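Local coordinates for nodulation protein S (Bradyrhizobium sp., PDB 3OFK) that probably transfers a methyl group from S-adenosyl-L-methionine during synthesis of the Nod factor, the lipochitooligosaccharide signal of root nodulation, at residues I137-M140 with V141-L144; I173-L176 with T177-L180; G190-A193 with D194-C197. One frame throughout, in Å; residues are numbered along the deposited sequence.

Contact 1: residues I137-M140 with V141-L144; sequences IDNM and VKML
Ile137 with Val141, Asp138 with Lys142 and Asn139 with Met143 are the i to i+4 pairs of a local helical contact, the last turn of helix 130-142, which packs on the central sheet of this Rossmann-like methyltransferase. Three backbone bonds hold the turn: Val141 N to Ile137 O at 2.9 Å, Lys142 N to Asp138 O at 2.9 Å and Met143 N to Asn139 O at 3.0 Å. The last is the most bent of the three, with 151° at its hydrogen. On the side next to helix 169-179, Val141 CG2 rests 3.3 Å from Ile137 O and 4.2 Å from Ile137 CG2. The Met143 chain bends at chi3 (-71°) and sets CE over the flat face of the Asn139 carboxamide, 4.1 Å from CG and almost equally far from OD1 and ND2. With CG anti to the backbone N (chi1 -166°), Asn139 sends ND2 to Ile106 O and Phe109 O; Ile106 belongs to the S-adenosyl-L-homocysteine site. An alanine here would take away that amide, and both carbonyls would probably lose their shared donor while Met143 CE lost the surface it lies on. Lys142 NZ comes within 3.5 Å of Asn139 OD1, and its positive charge would be expected to draw electrons toward that oxygen, making the ND2 hydrogens somewhat stronger donors to the two carbonyls.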
loop_
_atom_site.group_PDB
_atom_site.type_symbol
_atom_site.label_atom_id
_atom_site.label_comp_id
_atom_site.label_asym_id
_atom_site.label_seq_id
_atom_site.Cartn_x
_atom_site.Cartn_y
_atom_site.Cartn_z
ATOM N N ILE A 137 -4.271 -7.309 8.632
ATOM C CA ILE A 137 -4.594 -8.230 7.567
ATOM C C ILE A 137 -6.003 -8.773 7.745
ATOM O O ILE A 137 -6.734 -8.817 6.774
ATOM C CB ILE A 137 -3.570 -9.347 7.456
ATOM C CG1 ILE A 137 -2.289 -8.770 6.952
ATOM C CG2 ILE A 137 -4.015 -10.434 6.478
ATOM C CD1 ILE A 137 -1.153 -9.659 7.117
ATOM N N ASP A 138 -6.413 -9.126 8.968
ATOM C CA ASP A 138 -7.764 -9.685 9.168
ATOM C C ASP A 138 -8.788 -8.641 8.748
ATOM O O ASP A 138 -9.858 -8.959 8.197
ATOM C CB ASP A 138 -8.021 -10.109 10.637
ATOM C CG ASP A 138 -7.143 -11.274 11.099
ATOM O OD1 ASP A 138 -6.530 -11.942 10.251
ATOM O OD2 ASP A 138 -7.053 -11.518 12.329
ATOM N N ASN A 139 -8.477 -7.388 9.055
ATOM C CA ASN A 139 -9.368 -6.266 8.768
ATOM C C ASN A 139 -9.538 -6.108 7.260
ATOM O O ASN A 139 -10.643 -5.907 6.767
ATOM C CB ASN A 139 -8.799 -4.981 9.397
ATOM C CG ASN A 139 -9.819 -3.814 9.440
ATOM O OD1 ASN A 139 -11.039 -3.999 9.339
ATOM N ND2 ASN A 139 -9.297 -2.598 9.602
ATOM N N MET A 140 -8.410 -6.167 6.544
ATOM C CA MET A 140 -8.402 -6.103 5.089
ATOM C C MET A 140 -9.202 -7.281 4.482
ATOM O O MET A 140 -10.040 -7.073 3.574
ATOM C CB MET A 140 -6.962 -6.091 4.567
ATOM C CG MET A 140 -6.218 -4.854 4.889
ATOM S SD MET A 140 -4.703 -4.751 3.915
ATOM C CE MET A 140 -3.711 -6.144 4.487
ATOM N N VAL A 141 -8.981 -8.497 4.995
ATOM C CA VAL A 141 -9.700 -9.673 4.489
ATOM C C VAL A 141 -11.197 -9.453 4.679
ATOM O O VAL A 141 -11.973 -9.633 3.738
ATOM C CB VAL A 141 -9.258 -10.988 5.174
ATOM C CG1 VAL A 141 -10.190 -12.182 4.772
ATOM C CG2 VAL A 141 -7.814 -11.269 4.838
ATOM N N LYS A 142 -11.574 -9.024 5.886
ATOM C CA LYS A 142 -12.970 -8.771 6.216
ATOM C C LYS A 142 -13.622 -7.759 5.271
ATOM O O LYS A 142 -14.781 -7.944 4.893
ATOM C CB LYS A 142 -13.112 -8.302 7.667
ATOM C CG LYS A 142 -14.524 -7.812 8.044
ATOM C CD LYS A 142 -14.549 -7.287 9.496
ATOM C CE LYS A 142 -15.247 -5.926 9.590
ATOM N NZ LYS A 142 -14.421 -4.865 8.938
ATOM N N MET A 143 -12.893 -6.693 4.906
ATOM C CA MET A 143 -13.427 -5.666 3.974
ATOM C C MET A 143 -13.361 -6.032 2.463
ATOM O O MET A 143 -13.720 -5.197 1.622
ATOM C CB MET A 143 -12.682 -4.328 4.148
ATOM C CG MET A 143 -12.853 -3.629 5.492
ATOM S SD MET A 143 -11.916 -2.060 5.483
ATOM C CE MET A 143 -10.233 -2.555 5.518
ATOM N N LEU A 144 -12.857 -7.219 2.110
ATOM C CA LEU A 144 -12.880 -7.660 0.700
ATOM C C LEU A 144 -14.298 -8.118 0.341
ATOM O O LEU A 144 -14.923 -8.838 1.123
ATOM C CB LEU A 144 -11.888 -8.800 0.435
ATOM C CG LEU A 144 -10.567 -8.501 -0.267
ATOM C CD1 LEU A 144 -9.784 -9.789 -0.560
ATOM C CD2 LEU A 144 -10.795 -7.709 -1.560
#

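Contact 2: residues I173-L176 with T177-L180; sequences ITIL and TEAL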
loop_
_atom_site.group_PDB
_atom_site.type_symbol
_atom_site.label_atom_id
_atom_site.label_comp_id
_atom_site.label_asym_id
_atom_site.label_seq_id
_atom_site.Cartn_x
_atom_site.Cartn_y
_atom_site.Cartn_z
ATOM N N ILE A 173 2.961 -12.216 2.669
ATOM C CA ILE A 173 2.382 -13.112 1.663
ATOM C C ILE A 173 1.968 -14.422 2.324
ATOM O O ILE A 173 0.881 -14.952 2.052
ATOM C CB ILE A 173 3.359 -13.334 0.473
ATOM C CG1 ILE A 173 3.395 -12.085 -0.427
ATOM C CG2 ILE A 173 2.944 -14.530 -0.364
ATOM C CD1 ILE A 173 4.489 -12.085 -1.443
ATOM N N THR A 174 2.832 -14.941 3.208
ATOM C CA THR A 174 2.540 -16.165 3.925
ATOM C C THR A 174 1.241 -16.079 4.708
ATOM O O THR A 174 0.422 -17.010 4.659
ATOM C CB THR A 174 3.720 -16.585 4.840
ATOM O OG1 THR A 174 4.843 -16.882 4.013
ATOM C CG2 THR A 174 3.379 -17.846 5.679
ATOM N N ILE A 175 1.074 -14.979 5.429
ATOM C CA ILE A 175 -0.088 -14.753 6.292
ATOM C C ILE A 175 -1.331 -14.498 5.440
ATOM O O ILE A 175 -2.409 -15.042 5.710
ATOM C CB ILE A 175 0.135 -13.549 7.237
ATOM C CG1 ILE A 175 1.270 -13.851 8.244
ATOM C CG2 ILE A 175 -1.165 -13.188 7.961
ATOM C CD1 ILE A 175 1.703 -12.628 9.086
ATOM N N LEU A 176 -1.167 -13.677 4.405
ATOM C CA LEU A 176 -2.251 -13.432 3.459
ATOM C C LEU A 176 -2.791 -14.724 2.877
ATOM O O LEU A 176 -3.998 -14.859 2.731
ATOM C CB LEU A 176 -1.789 -12.513 2.329
ATOM C CG LEU A 176 -1.627 -11.046 2.674
ATOM C CD1 LEU A 176 -0.983 -10.271 1.524
ATOM C CD2 LEU A 176 -2.958 -10.463 3.014
ATOM N N THR A 177 -1.892 -15.669 2.569
ATOM C CA THR A 177 -2.241 -16.924 1.904
ATOM C C THR A 177 -3.142 -17.868 2.755
ATOM O O THR A 177 -3.810 -18.762 2.204
ATOM C CB THR A 177 -0.944 -17.685 1.401
ATOM O OG1 THR A 177 -0.149 -16.813 0.575
ATOM C CG2 THR A 177 -1.305 -18.983 0.607
ATOM N N GLU A 178 -3.146 -17.666 4.076
ATOM C CA GLU A 178 -3.967 -18.444 5.016
ATOM C C GLU A 178 -5.439 -18.110 4.854
ATOM O O GLU A 178 -6.302 -18.937 5.143
ATOM C CB GLU A 178 -3.577 -18.145 6.485
ATOM C CG GLU A 178 -2.126 -18.491 6.896
ATOM C CD GLU A 178 -1.653 -17.778 8.178
ATOM O OE1 GLU A 178 -0.425 -17.764 8.430
ATOM O OE2 GLU A 178 -2.493 -17.240 8.931
ATOM N N ALA A 179 -5.721 -16.870 4.448
ATOM C CA ALA A 179 -7.104 -16.425 4.268
ATOM C C ALA A 179 -7.506 -16.269 2.779
ATOM O O ALA A 179 -8.694 -16.368 2.435
ATOM C CB ALA A 179 -7.318 -15.106 5.024
ATOM N N LEU A 180 -6.520 -16.039 1.914
ATOM C CA LEU A 180 -6.774 -15.674 0.512
ATOM C C LEU A 180 -6.025 -16.582 -0.444
ATOM O O LEU A 180 -5.088 -17.261 -0.043
ATOM C CB LEU A 180 -6.370 -14.221 0.240
ATOM C CG LEU A 180 -7.048 -13.128 1.076
ATOM C CD1 LEU A 180 -6.395 -11.756 0.783
ATOM C CD2 LEU A 180 -8.526 -13.082 0.781
#
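Thr177 grips Ile173 O twice, one full turn back along helix 169-179. Thr177 OG1 donates to Ile173 O over 2.6 Å from above the carbonyl plane, and Thr177 N bonds Ile173 O at 2.9 Å from the opposite face. The hydroxyl gets there because OG1 stands anti to its own carbonyl carbon (chi1 -54°), folded back beside the backbone N. The Thr174 hydroxyl bonds Glu170 O in the same way, three residues earlier. The backbone bonding turns irregular here, mixing i to i+3 with i to i+4 bonds. Glu178 N reaches Ile175 O at 3.2 Å, an i to i+3 bond whose donor sits 62° out of the carbonyl plane, as in a 3-10 turn. Leu176 O accepts from Ala179 N as well as from Leu180 N, the latter lying in the carbonyl plane. This C-terminal stretch of helix 169-179 packs on strands 148-155 and 196-203 of the Rossmann-like sheet, and strand 181-189 follows. Among the apolar contacts, Leu176 CD2 and Leu180 CD1 lie 4.3 Å apart, and both leucines also touch Phe202 of strand 196-203. The one charged side chain, Glu178, stretches back alongside the helix until its OE1 is 3.7 Å from Ile175 CA, where it forms a long, weak ion pair with Arg134 of helix 130-142.

Contact 3: residues G190-A193 with D194-C197; sequences GQSA and DEDC
Glu195 meets Gly190, Gln191 and Ser192 through two backbone bonds and one from its side chain. Of the backbone pair, Glu195 N to Ser192 O (3.0 Å) closes a type I turn, its donor standing 64° out of the carbonyl plane, and Gly190 N to Glu195 O (2.8 Å, nearly straight at 165°) spans the neck of the loop. The side-chain bond comes from the carboxylate: with CG beside its own backbone N (chi1 -75°) and the chain extended beyond, Glu195 puts OE1 2.8 Å from Gln191 N, which meets it on the anti side. OE2 of the same group bonds Asn32, so both oxygens are engaged and the carboxylate is fixed in its rotation. Close packing completes the contact. Glu195 OE1 lies 3.4 Å from Gly190 CA, where a beta carbon would collide with it, and Ser192 OG rests 3.5 Å from Asp194 CB. Asp194 OD2 forms a salt bridge with Arg162. Ser192 N is buried here without a partner. This is the connection of a beta hairpin, joining antiparallel strands 181-189 and 196-203, the strand pair that ends the sheet of class I S-adenosylmethionine-dependent methyltransferases.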
loop_
_atom_site.group_PDB
_atom_site.type_symbol
_atom_site.label_atom_id
_atom_site.label_comp_id
_atom_site.label_asym_id
_atom_site.label_seq_id
_atom_site.Cartn_x
_atom_site.Cartn_y
_atom_site.Cartn_z
ATOM N N GLY A 190 15.411 -2.606 -8.526
ATOM C CA GLY A 190 15.993 -1.345 -8.960
ATOM C C GLY A 190 17.505 -1.357 -9.030
ATOM O O GLY A 190 18.091 -2.208 -9.689
ATOM N N GLN A 191 18.130 -0.396 -8.356
ATOM C CA GLN A 191 19.571 -0.164 -8.458
ATOM C C GLN A 191 20.336 -0.768 -7.289
ATOM O O GLN A 191 21.547 -0.928 -7.361
ATOM C CB GLN A 191 19.854 1.341 -8.525
ATOM C CG GLN A 191 20.077 1.887 -9.923
ATOM C CD GLN A 191 21.532 2.265 -10.185
ATOM O OE1 GLN A 191 22.061 2.037 -11.278
ATOM N NE2 GLN A 191 22.187 2.850 -9.181
ATOM N N SER A 192 19.634 -1.108 -6.218
ATOM C CA SER A 192 20.295 -1.565 -5.009
ATOM C C SER A 192 19.498 -2.646 -4.291
ATOM O O SER A 192 18.369 -2.998 -4.687
ATOM C CB SER A 192 20.496 -0.380 -4.067
ATOM O OG SER A 192 19.238 0.045 -3.544
ATOM N N ALA A 193 20.095 -3.160 -3.220
ATOM C CA ALA A 193 19.443 -4.138 -2.364
ATOM C C ALA A 193 18.139 -3.569 -1.775
ATOM O O ALA A 193 17.155 -4.304 -1.638
ATOM C CB ALA A 193 20.403 -4.597 -1.258
ATOM N N ASP A 194 18.127 -2.266 -1.454
ATOM C CA ASP A 194 16.911 -1.545 -0.966
ATOM C C ASP A 194 15.744 -1.508 -1.965
ATOM O O ASP A 194 14.601 -1.225 -1.585
ATOM C CB ASP A 194 17.241 -0.069 -0.642
ATOM C CG ASP A 194 17.943 0.127 0.705
ATOM O OD1 ASP A 194 18.034 1.309 1.129
ATOM O OD2 ASP A 194 18.411 -0.860 1.324
ATOM N N GLU A 195 16.048 -1.708 -3.245
ATOM C CA GLU A 195 15.047 -1.651 -4.309
ATOM C C GLU A 195 14.776 -3.055 -4.801
ATOM O O GLU A 195 15.282 -3.485 -5.850
ATOM C CB GLU A 195 15.484 -0.694 -5.440
ATOM C CG GLU A 195 15.333 0.770 -5.025
ATOM C CD GLU A 195 15.959 1.790 -5.963
ATOM O OE1 GLU A 195 16.513 1.443 -7.043
ATOM O OE2 GLU A 195 15.897 2.975 -5.596
ATOM N N ASP A 196 13.995 -3.781 -4.001
ATOM C CA ASP A 196 13.692 -5.175 -4.306
ATOM C C ASP A 196 12.401 -5.587 -3.668
ATOM O O ASP A 196 12.358 -5.921 -2.483
ATOM C CB ASP A 196 14.813 -6.100 -3.851
ATOM C CG ASP A 196 14.559 -7.558 -4.219
ATOM O OD1 ASP A 196 13.627 -7.870 -5.003
ATOM O OD2 ASP A 196 15.312 -8.410 -3.720
ATOM N N CYS A 197 11.369 -5.600 -4.502
ATOM C CA CYS A 197 9.990 -5.598 -4.091
ATOM C C CYS A 197 9.314 -6.849 -4.595
ATOM O O CYS A 197 9.614 -7.329 -5.684
ATOM C CB CYS A 197 9.305 -4.396 -4.732
ATOM S SG CYS A 197 7.578 -4.277 -4.372
#

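In the fold
From the N terminus, the chain forms contact 1 where helix 130-142 gives way to the short strand 144-145, ahead of strand 148-155, then contact 2 where helix 169-179 ends, just before strand 181-189, and contact 3 where that strand returns as 196-203. Each contact is local, so none nests in or crosses another. Contacts 1 and 2 are neighbours, centres 11 Å apart: Ile137 CG2 packs 3.6 Å from Leu176 CD2, and Leu144 CD1 3.8 Å from Leu180 CD2, joining the two helix ends over the sheet. Contact 3 touches neither; its centre is about 29 Å from that of contact 1, across the chain's centre, at the end of the sheet's final hairpin.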